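Local atomic coordinates of folylpolyglutamate synthase protein FOLC (PDB entry 2VOS), a protein that probably catalyses the ATP-dependent addition of glutamate to dihydropteroate and to tetrahydrofolate polyglutamates, yielding ADP and phosphate. Residues S77-V82 with N301-A305; V191-I197 with V231-Q237; L85-R91 with V309-F313; S287-L293 with R327-V333. One frame throughout, in Å; residues are numbered along the deposited sequence.

Interaction 1: residues S77-V82 with N301-A305. With ADP (adenosine-5'-diphosphate), chain B.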
# COMPACT_ATOMS: atom_id res chain seq x y z
N SER A 77 -3.00 -2.88 0.21
CA SER A 77 -4.27 -3.48 0.62
C SER A 77 -4.47 -4.87 -0.04
O SER A 77 -4.94 -5.83 0.61
CB SER A 77 -5.42 -2.57 0.19
OG SER A 77 -5.52 -1.41 0.99
N VAL A 78 -4.14 -4.98 -1.33
CA VAL A 78 -4.25 -6.28 -2.03
C VAL A 78 -3.29 -7.28 -1.40
O VAL A 78 -3.64 -8.47 -1.23
CB VAL A 78 -3.97 -6.17 -3.59
CG1 VAL A 78 -3.84 -7.63 -4.23
CG2 VAL A 78 -5.16 -5.41 -4.25
N ALA A 79 -2.07 -6.85 -1.05
CA ALA A 79 -1.08 -7.76 -0.45
C ALA A 79 -1.68 -8.33 0.83
O ALA A 79 -1.57 -9.51 1.10
CB ALA A 79 0.22 -7.04 -0.13
N ARG A 80 -2.26 -7.46 1.65
CA ARG A 80 -2.83 -7.93 2.94
C ARG A 80 -4.06 -8.84 2.78
O ARG A 80 -4.25 -9.73 3.62
CB ARG A 80 -3.19 -6.78 3.84
CG ARG A 80 -1.88 -5.95 4.21
CD ARG A 80 -2.28 -4.73 5.08
NE ARG A 80 -2.74 -5.12 6.44
CZ ARG A 80 -1.95 -5.23 7.52
NH1 ARG A 80 -0.63 -5.02 7.45
NH2 ARG A 80 -2.47 -5.57 8.69
N MSE A 81 -4.87 -8.62 1.74
CA MSE A 81 -5.99 -9.47 1.39
C MSE A 81 -5.52 -10.86 0.92
O MSE A 81 -6.03 -11.87 1.39
CB MSE A 81 -6.83 -8.84 0.29
CG MSE A 81 -7.70 -7.71 0.88
SE MSE A 81 -8.37 -6.68 -0.64
CE MSE A 81 -9.43 -5.38 0.29
N VAL A 82 -4.56 -10.90 0.01
CA VAL A 82 -3.90 -12.16 -0.38
C VAL A 82 -3.39 -12.92 0.83
O VAL A 82 -3.64 -14.10 0.96
CB VAL A 82 -2.73 -11.88 -1.38
CG1 VAL A 82 -1.83 -13.10 -1.60
CG2 VAL A 82 -3.27 -11.31 -2.71
N ASN A 301 -10.17 -4.22 -5.04
CA ASN A 301 -8.97 -4.83 -4.48
C ASN A 301 -9.31 -6.26 -4.00
O ASN A 301 -8.54 -7.17 -4.24
CB ASN A 301 -8.42 -4.05 -3.26
CG ASN A 301 -7.88 -2.68 -3.67
OD1 ASN A 301 -7.63 -2.44 -4.86
ND2 ASN A 301 -7.66 -1.80 -2.70
N ALA A 302 -10.44 -6.43 -3.32
CA ALA A 302 -10.86 -7.79 -2.92
C ALA A 302 -10.96 -8.78 -4.04
O ALA A 302 -10.42 -9.88 -3.98
CB ALA A 302 -12.17 -7.74 -2.15
N VAL A 303 -11.66 -8.44 -5.12
CA VAL A 303 -11.83 -9.48 -6.14
C VAL A 303 -10.48 -9.71 -6.85
O VAL A 303 -10.19 -10.80 -7.31
CB VAL A 303 -12.90 -9.08 -7.20
CG1 VAL A 303 -12.39 -7.94 -8.08
CG2 VAL A 303 -13.30 -10.29 -8.02
N LEU A 304 -9.64 -8.68 -6.91
CA LEU A 304 -8.32 -8.88 -7.50
C LEU A 304 -7.48 -9.86 -6.65
O LEU A 304 -6.78 -10.71 -7.19
CB LEU A 304 -7.60 -7.51 -7.57
CG LEU A 304 -6.25 -7.55 -8.27
CD1 LEU A 304 -6.41 -8.08 -9.72
CD2 LEU A 304 -5.69 -6.05 -8.32
N ALA A 305 -7.52 -9.67 -5.31
CA ALA A 305 -6.83 -10.56 -4.37
C ALA A 305 -7.38 -12.00 -4.47
O ALA A 305 -6.62 -13.01 -4.44
CB ALA A 305 -7.00 -10.04 -2.95
PB ADP B . -0.32 1.19 -2.46
O1B ADP B . 0.33 0.11 -1.64
O2B ADP B . 0.26 2.55 -2.21
O3B ADP B . -0.53 0.89 -3.92
PA ADP B . -2.58 1.09 -0.54
O1A ADP B . -1.57 1.41 0.55
O2A ADP B . -3.61 -0.03 -0.47
O3A ADP B . -1.88 1.25 -2.02
O5' ADP B . -3.50 2.42 -0.57
C5' ADP B . -3.00 3.77 -0.50
C4' ADP B . -4.25 4.68 -0.62
O4' ADP B . -4.82 4.51 -1.95
C3' ADP B . -5.41 4.28 0.28
O3' ADP B . -5.45 5.08 1.44
C2' ADP B . -6.70 4.58 -0.45
O2' ADP B . -6.90 6.03 -0.35
C1' ADP B . -6.27 4.43 -1.88
N9 ADP B . -6.58 3.13 -2.55
C8 ADP B . -6.29 1.84 -2.19
N7 ADP B . -6.73 0.98 -3.16
C5 ADP B . -7.19 1.75 -4.19
C6 ADP B . -7.76 1.52 -5.52
N6 ADP B . -7.93 0.27 -5.99
N1 ADP B . -8.15 2.61 -6.20
C2 ADP B . -8.07 3.89 -5.77
N3 ADP B . -7.53 4.20 -4.56
C4 ADP B . -7.11 3.16 -3.77
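Helix segments 77-82 and 301-305 approach to 8.8 Å between axes and cross at -49°, with V78 set nearest N301 and V82 nearest A305. Segment 77-82 lies in the first turns of helix 75-88, which follows the P-loop of the P-loop NTPase-like fold of this Mur ligase family member, and S77 and N301, at one end of the packing, both bind ADP. A305 is small enough to let the helices close in: its CB lies 3.5 Å from M81 CB, tighter than usual for two carbons, and V82 CG2 rests on the same methyl. Selenomethionine M81, its chain extended beyond CG, lays SE across N301 and A302 at 3.4 Å from A302 N. V78 CG2 lies against N301 CB from the other helix. S77 holds the alpha phosphate twice, through backbone N and through OG, which is 2.8 Å from ADP O2A. With CG beside the backbone N (chi1 -68°), the amide of N301 meets the N6 and N7 atoms of adenine, its acceptor and donor ends matching those of the base. Q298 OE1 takes a further bond from N301 ND2. OD1 accepts from ADP N6, and N301 ND2 reaches ADP N7 at 3.0 Å, almost straight at 172°.

Interaction 2: residues V191-I197 with V231-Q237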
# COMPACT_ATOMS: atom_id res chain seq x y z
N VAL A 191 2.70 -15.96 -9.84
CA VAL A 191 1.51 -15.11 -9.98
C VAL A 191 1.98 -13.66 -9.83
O VAL A 191 2.62 -13.30 -8.82
CB VAL A 191 0.44 -15.37 -8.90
CG1 VAL A 191 -0.69 -14.40 -9.09
CG2 VAL A 191 -0.11 -16.82 -9.02
N ALA A 192 1.69 -12.84 -10.83
CA ALA A 192 2.03 -11.42 -10.82
C ALA A 192 0.72 -10.63 -10.87
O ALA A 192 -0.14 -10.87 -11.70
CB ALA A 192 2.90 -11.08 -12.05
N VAL A 193 0.57 -9.67 -9.99
CA VAL A 193 -0.67 -9.00 -9.86
C VAL A 193 -0.43 -7.57 -10.20
O VAL A 193 0.55 -6.96 -9.67
CB VAL A 193 -1.13 -9.10 -8.40
CG1 VAL A 193 -2.46 -8.38 -8.17
CG2 VAL A 193 -1.20 -10.59 -7.95
N ILE A 194 -1.30 -7.00 -11.03
CA ILE A 194 -1.15 -5.56 -11.39
C ILE A 194 -2.42 -4.81 -10.99
O ILE A 194 -3.45 -4.94 -11.63
CB ILE A 194 -0.92 -5.33 -12.92
CG1 ILE A 194 0.13 -6.31 -13.48
CG2 ILE A 194 -0.50 -3.79 -13.19
CD1 ILE A 194 1.58 -6.12 -12.95
N THR A 195 -2.34 -4.03 -9.93
CA THR A 195 -3.43 -3.22 -9.49
C THR A 195 -3.56 -1.95 -10.37
O THR A 195 -2.69 -1.66 -11.22
CB THR A 195 -3.23 -2.84 -8.00
OG1 THR A 195 -2.28 -1.77 -7.87
CG2 THR A 195 -2.75 -4.02 -7.14
N PRO A 196 -4.62 -1.18 -10.14
CA PRO A 196 -4.84 -0.03 -11.04
C PRO A 196 -3.66 0.90 -11.11
O PRO A 196 -3.10 1.28 -10.10
CB PRO A 196 -6.04 0.69 -10.42
CG PRO A 196 -6.87 -0.57 -9.80
CD PRO A 196 -5.68 -1.30 -9.13
N ILE A 197 -3.35 1.33 -12.33
CA ILE A 197 -2.23 2.23 -12.58
C ILE A 197 -2.72 3.67 -12.90
O ILE A 197 -3.67 3.85 -13.67
CB ILE A 197 -1.38 1.65 -13.73
CG1 ILE A 197 -0.72 0.34 -13.25
CG2 ILE A 197 -0.36 2.66 -14.21
CD1 ILE A 197 -0.18 -0.52 -14.40
N VAL A 231 1.07 -16.50 -14.27
CA VAL A 231 -0.27 -15.94 -14.47
C VAL A 231 -0.19 -14.48 -14.10
O VAL A 231 0.25 -14.19 -13.00
CB VAL A 231 -1.29 -16.61 -13.53
CG1 VAL A 231 -2.64 -16.01 -13.74
CG2 VAL A 231 -1.36 -18.09 -13.76
N ALA A 232 -0.66 -13.59 -14.98
CA ALA A 232 -0.78 -12.18 -14.69
C ALA A 232 -2.26 -11.91 -14.38
O ALA A 232 -3.17 -12.21 -15.19
CB ALA A 232 -0.35 -11.32 -15.91
N VAL A 233 -2.51 -11.37 -13.21
CA VAL A 233 -3.86 -11.06 -12.78
C VAL A 233 -4.01 -9.54 -12.71
O VAL A 233 -3.34 -8.88 -11.94
CB VAL A 233 -4.14 -11.65 -11.38
CG1 VAL A 233 -5.62 -11.50 -11.03
CG2 VAL A 233 -3.76 -13.14 -11.38
N ILE A 234 -4.90 -8.98 -13.50
CA ILE A 234 -4.86 -7.57 -13.73
C ILE A 234 -6.15 -6.88 -13.30
O ILE A 234 -7.26 -7.28 -13.70
CB ILE A 234 -4.62 -7.32 -15.23
CG1 ILE A 234 -3.28 -7.94 -15.63
CG2 ILE A 234 -4.49 -5.84 -15.48
CD1 ILE A 234 -3.02 -7.91 -17.18
N GLY A 235 -6.02 -5.83 -12.48
CA GLY A 235 -7.19 -5.07 -12.06
C GLY A 235 -7.66 -4.14 -13.19
O GLY A 235 -7.16 -4.21 -14.33
N ARG A 236 -8.59 -3.24 -12.88
CA ARG A 236 -9.15 -2.29 -13.87
C ARG A 236 -8.08 -1.33 -14.36
O ARG A 236 -7.41 -0.75 -13.53
CB ARG A 236 -10.26 -1.47 -13.19
CG ARG A 236 -11.62 -2.09 -13.35
CD ARG A 236 -12.72 -1.50 -12.44
NE ARG A 236 -13.97 -2.22 -12.72
CZ ARG A 236 -15.21 -1.76 -12.50
NH1 ARG A 236 -15.39 -0.56 -11.95
NH2 ARG A 236 -16.27 -2.51 -12.81
N GLN A 237 -7.94 -1.11 -15.67
CA GLN A 237 -6.87 -0.24 -16.19
C GLN A 237 -7.46 0.62 -17.28
O GLN A 237 -8.51 0.27 -17.83
CB GLN A 237 -5.75 -1.07 -16.80
CG GLN A 237 -5.12 -2.15 -15.91
CD GLN A 237 -4.40 -1.57 -14.71
OE1 GLN A 237 -4.15 -0.34 -14.64
NE2 GLN A 237 -4.06 -2.43 -13.76
O HOH W 1 -4.63 2.23 -15.80
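Q237 meets T195 and I197 because its chain turns twice: CG sits beside the backbone N (chi1 -54°) and a bend at chi2 of -65° folds the amide back over the end of the neighbouring strand. OE1 receives I197 N at 3.0 Å, in the carbonyl plane and on a lone pair. NE2 gives a straight bond of 3.0 Å to T195 O, arriving well above that carbonyl's plane. An amide suits this place because one group can both give and take, tying down backbone beyond the last ladder bond. A water bridges Q237 OE1 and I197 O. Before this, strands 191-194 and 231-234 run parallel in exact register, joined by A192 N to V231 O, V233 N to A192 O, I194 N to V233 O and G235 N to I194 O, the last at 2.8 Å. Beta-branched valines and isoleucines favour the extended backbone; V191 CG1 meets V233 CG2 at 4.0 Å. The two strands are successive in the beta-alpha-beta part of the P-loop NTPase-like sheet, between strands 66-70 and 255-258. V193 and V233 pack on helix 296-312, while A232 and I234 face helix 239-251.

Interaction 3: residues L85-R91 with V309-F313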
# COMPACT_ATOMS: atom_id res chain seq x y z
N LEU A 85 -6.38 -14.38 2.80
CA LEU A 85 -6.98 -15.52 2.09
C LEU A 85 -6.07 -16.77 2.17
O LEU A 85 -6.53 -17.87 2.47
CB LEU A 85 -7.23 -15.15 0.62
CG LEU A 85 -8.34 -14.12 0.36
CD1 LEU A 85 -8.24 -13.66 -1.12
CD2 LEU A 85 -9.76 -14.73 0.58
N VAL A 86 -4.76 -16.63 1.93
CA VAL A 86 -3.87 -17.77 1.97
C VAL A 86 -3.80 -18.35 3.40
O VAL A 86 -3.76 -19.62 3.64
CB VAL A 86 -2.47 -17.40 1.43
CG1 VAL A 86 -1.44 -18.52 1.72
CG2 VAL A 86 -2.57 -17.02 -0.04
N THR A 87 -3.83 -17.46 4.38
CA THR A 87 -3.82 -17.87 5.79
C THR A 87 -5.14 -18.62 6.18
O THR A 87 -5.11 -19.58 6.96
CB THR A 87 -3.63 -16.59 6.71
OG1 THR A 87 -2.30 -16.02 6.45
CG2 THR A 87 -3.76 -16.97 8.18
N ALA A 88 -6.27 -18.12 5.70
CA ALA A 88 -7.60 -18.77 5.88
C ALA A 88 -7.62 -20.17 5.21
O ALA A 88 -8.41 -21.05 5.61
CB ALA A 88 -8.71 -17.90 5.23
N LEU A 89 -6.76 -20.37 4.21
CA LEU A 89 -6.60 -21.67 3.55
C LEU A 89 -5.49 -22.46 4.27
O LEU A 89 -5.06 -23.53 3.81
CB LEU A 89 -6.19 -21.44 2.10
CG LEU A 89 -7.35 -20.87 1.32
CD1 LEU A 89 -6.86 -20.33 -0.04
CD2 LEU A 89 -8.39 -22.05 1.18
N HIS A 90 -5.02 -21.92 5.40
CA HIS A 90 -4.08 -22.61 6.28
C HIS A 90 -2.64 -22.88 5.81
O HIS A 90 -1.96 -23.78 6.37
CB HIS A 90 -4.72 -23.90 6.74
CG HIS A 90 -6.13 -23.68 7.17
ND1 HIS A 90 -6.44 -23.05 8.35
CD2 HIS A 90 -7.30 -23.95 6.54
CE1 HIS A 90 -7.76 -22.98 8.45
NE2 HIS A 90 -8.30 -23.55 7.38
N ARG A 91 -2.20 -22.09 4.82
CA ARG A 91 -0.75 -22.06 4.46
C ARG A 91 -0.06 -20.92 5.21
O ARG A 91 -0.65 -19.88 5.47
CB ARG A 91 -0.58 -21.84 2.96
CG ARG A 91 -0.64 -23.15 2.13
CD ARG A 91 -1.95 -23.94 2.33
NE ARG A 91 -2.13 -24.91 1.21
CZ ARG A 91 -3.30 -25.39 0.81
NH1 ARG A 91 -4.43 -25.02 1.43
NH2 ARG A 91 -3.34 -26.21 -0.21
N VAL A 309 -5.28 -15.39 -5.58
CA VAL A 309 -5.13 -16.56 -4.70
C VAL A 309 -5.67 -17.81 -5.42
O VAL A 309 -5.08 -18.90 -5.33
CB VAL A 309 -5.79 -16.34 -3.36
CG1 VAL A 309 -5.85 -17.67 -2.60
CG2 VAL A 309 -4.97 -15.31 -2.57
N GLU A 310 -6.76 -17.62 -6.19
CA GLU A 310 -7.33 -18.70 -7.02
C GLU A 310 -6.28 -19.14 -8.01
O GLU A 310 -6.05 -20.36 -8.18
CB GLU A 310 -8.57 -18.21 -7.76
CG GLU A 310 -9.79 -18.12 -6.86
CD GLU A 310 -10.98 -17.69 -7.65
OE1 GLU A 310 -10.91 -16.60 -8.25
OE2 GLU A 310 -11.95 -18.48 -7.78
N ALA A 311 -5.66 -18.18 -8.69
CA ALA A 311 -4.63 -18.48 -9.71
C ALA A 311 -3.47 -19.25 -9.08
O ALA A 311 -3.05 -20.28 -9.61
CB ALA A 311 -4.09 -17.22 -10.32
N PHE A 312 -3.00 -18.77 -7.93
CA PHE A 312 -1.91 -19.41 -7.21
C PHE A 312 -2.20 -20.88 -6.91
O PHE A 312 -1.33 -21.72 -7.07
CB PHE A 312 -1.63 -18.68 -5.89
CG PHE A 312 -0.50 -19.28 -5.14
CD1 PHE A 312 0.82 -19.00 -5.48
CD2 PHE A 312 -0.75 -20.17 -4.12
CE1 PHE A 312 1.87 -19.60 -4.78
CE2 PHE A 312 0.29 -20.76 -3.41
CZ PHE A 312 1.60 -20.49 -3.74
N PHE A 313 -3.42 -21.19 -6.47
CA PHE A 313 -3.77 -22.56 -6.16
C PHE A 313 -4.41 -23.31 -7.32
O PHE A 313 -4.87 -24.41 -7.13
CB PHE A 313 -4.72 -22.64 -4.97
CG PHE A 313 -4.05 -22.33 -3.66
CD1 PHE A 313 -4.35 -21.16 -2.99
CD2 PHE A 313 -3.08 -23.18 -3.14
CE1 PHE A 313 -3.73 -20.86 -1.77
CE2 PHE A 313 -2.45 -22.87 -1.91
CZ PHE A 313 -2.78 -21.71 -1.26
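V309 and L85, V86 and L89 form the close-packed part of this contact, while exposed R91 and partly exposed F313 make up the looser side. V309 CG2 fits between two residues of the opposite helix, 3.9 Å from both L85 CB and V86 CG2. Its other methyl, CG1, meets L89 CD1 tip to tip at 3.8 Å. Branched aliphatic chains suit this seam, since each methyl of V309 meets carbon. L89 CD1 also touches F313 CE1, at 3.6 Å and obliquely to the ring. F313 has F312 CD2 over the centre of one ring face, which gives the partly exposed ring a neighbour of its own. At the looser side R91 crosses F313 obliquely: CE2 stands over one face of the guanidinium, near its rim and 3.7 Å from NE, with the two planes 52° apart. A bend at chi2 (57°) brings R91 NH1 back to L89 O, a bond of 2.9 Å lying close to the guanidinium plane; it restrains the group's rotation and gives L89 O, just past the helix end, a donor. H90, at positive phi, is the C-prime residue there. R91 N returns to V86 O and H90 N to T87 O at 2.8 Å, the pattern of a Schellman motif, which here ends the helix that begins at the P-loop.

Interaction 4: residues S287-L293 with R327-V333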
# COMPACT_ATOMS: atom_id res chain seq x y z
N SER A 287 -20.44 -15.80 -2.47
CA SER A 287 -21.50 -14.89 -1.96
C SER A 287 -21.36 -14.51 -0.49
O SER A 287 -20.68 -15.20 0.22
CB SER A 287 -22.86 -15.58 -2.13
OG SER A 287 -23.04 -15.91 -3.50
N ASP A 288 -22.04 -13.46 -0.05
CA ASP A 288 -22.06 -13.04 1.35
C ASP A 288 -20.65 -12.86 1.92
O ASP A 288 -20.37 -13.29 3.03
CB ASP A 288 -22.81 -14.04 2.23
CG ASP A 288 -23.33 -13.40 3.60
OD1 ASP A 288 -23.65 -12.14 3.63
OD2 ASP A 288 -23.45 -14.16 4.65
N ILE A 289 -19.78 -12.25 1.14
CA ILE A 289 -18.49 -11.90 1.64
C ILE A 289 -18.58 -10.58 2.43
O ILE A 289 -18.88 -9.53 1.85
CB ILE A 289 -17.51 -11.74 0.51
CG1 ILE A 289 -17.25 -13.12 -0.11
CG2 ILE A 289 -16.16 -11.17 1.06
CD1 ILE A 289 -16.57 -13.05 -1.46
N TYR A 290 -18.36 -10.65 3.74
CA TYR A 290 -18.27 -9.43 4.52
C TYR A 290 -16.83 -8.96 4.54
O TYR A 290 -15.93 -9.72 4.93
CB TYR A 290 -18.82 -9.64 5.94
CG TYR A 290 -18.60 -8.39 6.80
CD1 TYR A 290 -19.41 -7.26 6.65
CD2 TYR A 290 -17.58 -8.34 7.75
CE1 TYR A 290 -19.21 -6.09 7.44
CE2 TYR A 290 -17.36 -7.14 8.56
CZ TYR A 290 -18.17 -6.04 8.37
OH TYR A 290 -18.02 -4.89 9.15
N LEU A 291 -16.61 -7.72 4.09
CA LEU A 291 -15.25 -7.16 4.11
C LEU A 291 -15.27 -5.98 5.08
O LEU A 291 -16.03 -5.03 4.85
CB LEU A 291 -14.90 -6.66 2.71
CG LEU A 291 -13.48 -6.05 2.60
CD1 LEU A 291 -12.41 -7.14 2.73
CD2 LEU A 291 -13.36 -5.34 1.28
N PRO A 292 -14.51 -6.04 6.19
CA PRO A 292 -14.61 -4.92 7.13
C PRO A 292 -13.77 -3.65 6.71
O PRO A 292 -12.97 -3.14 7.52
CB PRO A 292 -14.10 -5.50 8.44
CG PRO A 292 -12.97 -6.48 7.98
CD PRO A 292 -13.53 -7.05 6.63
N LEU A 293 -13.91 -3.18 5.47
CA LEU A 293 -13.18 -2.01 5.01
C LEU A 293 -14.20 -1.19 4.22
O LEU A 293 -15.12 -1.74 3.58
CB LEU A 293 -12.03 -2.40 4.04
CG LEU A 293 -10.91 -3.27 4.59
CD1 LEU A 293 -9.91 -3.59 3.48
CD2 LEU A 293 -10.22 -2.50 5.76
N ARG A 327 -14.73 -16.52 2.73
CA ARG A 327 -15.45 -15.60 3.61
C ARG A 327 -14.63 -15.28 4.86
O ARG A 327 -14.53 -14.11 5.27
CB ARG A 327 -16.78 -16.17 4.02
CG ARG A 327 -17.85 -15.90 2.97
CD ARG A 327 -19.25 -16.48 3.30
NE ARG A 327 -19.28 -17.95 3.21
CZ ARG A 327 -19.40 -18.63 2.06
NH1 ARG A 327 -19.40 -19.97 2.07
NH2 ARG A 327 -19.50 -17.98 0.88
N ALA A 328 -14.06 -16.32 5.47
CA ALA A 328 -13.22 -16.12 6.70
C ALA A 328 -11.97 -15.26 6.44
O ALA A 328 -11.61 -14.43 7.29
CB ALA A 328 -12.86 -17.48 7.36
N GLY A 329 -11.30 -15.43 5.29
CA GLY A 329 -10.11 -14.64 5.00
C GLY A 329 -10.45 -13.17 4.82
O GLY A 329 -9.81 -12.28 5.41
N PHE A 330 -11.50 -12.91 4.06
CA PHE A 330 -11.92 -11.50 3.87
C PHE A 330 -12.38 -10.84 5.16
O PHE A 330 -12.03 -9.69 5.42
CB PHE A 330 -13.00 -11.40 2.79
CG PHE A 330 -12.42 -11.40 1.41
CD1 PHE A 330 -11.44 -10.49 1.08
CD2 PHE A 330 -12.85 -12.34 0.45
CE1 PHE A 330 -10.85 -10.48 -0.20
CE2 PHE A 330 -12.31 -12.32 -0.86
CZ PHE A 330 -11.34 -11.36 -1.18
N ALA A 331 -13.10 -11.60 6.01
CA ALA A 331 -13.55 -11.07 7.25
C ALA A 331 -12.40 -10.73 8.15
O ALA A 331 -12.54 -9.88 9.04
CB ALA A 331 -14.49 -12.03 7.96
N ALA A 332 -11.26 -11.39 7.97
CA ALA A 332 -10.14 -11.10 8.85
C ALA A 332 -9.21 -9.99 8.31
O ALA A 332 -8.24 -9.64 8.97
CB ALA A 332 -9.31 -12.37 9.06
N VAL A 333 -9.51 -9.44 7.12
CA VAL A 333 -8.60 -8.44 6.51
C VAL A 333 -8.51 -7.20 7.37
O VAL A 333 -9.56 -6.71 7.80
CB VAL A 333 -9.20 -7.96 5.13
CG1 VAL A 333 -8.47 -6.71 4.62
CG2 VAL A 333 -9.09 -9.12 4.14
O HOH W 2 -20.37 -19.07 -1.86
O HOH W 3 -16.49 -12.46 4.91
O HOH W 4 -10.51 -3.93 8.83
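The ring of F330 is approached obliquely by two side chains of the strand, I289 CG2 at 3.6 Å from CD2 and L291 CD1 at 3.9 Å from CD1. The other flat group, the guanidinium of R327, works at its edge: NH2 donates to S287 O at 3.1 Å, with that oxygen somewhat out of the guanidinium plane, while a water accepting from the same nitrogen lies within it. D324 holds NH1 in a salt bridge. Arginine suits the border of this contact because its methylenes run along the backbone, CD lying 3.4 Å from D288 O, before a bend at chi3 (-71°) turns the charged end to the S287 carbonyl. Strand 284-291, an edge of the three-stranded antiparallel sheet, here runs nearly parallel to the C-terminal turn of helix 323-331, the segment directions differing by 19°. Just past the strand, P292 is the centre of an inverse gamma turn, a kink its fixed ring tolerates well; its CD comes 3.3 Å from F330 O and its CG lies against V333 O. V333 completes the apolar side, with CG1 at 3.6 Å from L293 CD1 and the two side chains crossing at about a right angle. A water gives one hydrogen to Y290 O and another to R327 O. A further water spans P292 O and V333 O.

Interactions 1 and 3 hold the same two helices, 75-88 and 296-312, and meet where V82 touches V309. Interaction 1 is the buried, ligand-bearing end, whereas interaction 3 closes the far end, partly in solvent, with apolar packing and an arginine. Interaction 2 is also buried, but backbone ladder bonds carry it; L304 of interaction 1 packs on T195 and V233, and V191 on F312 of interaction 3. Interaction 4, only partly buried, relies more on waters, three against one in interaction 2, and on an arginine-to-carbonyl bond. F330 and V333 reach A302, L85 and M81, so interaction 4 borders both helix contacts, while interactions 2 and 4 stay about 11 Å apart between nearest atoms.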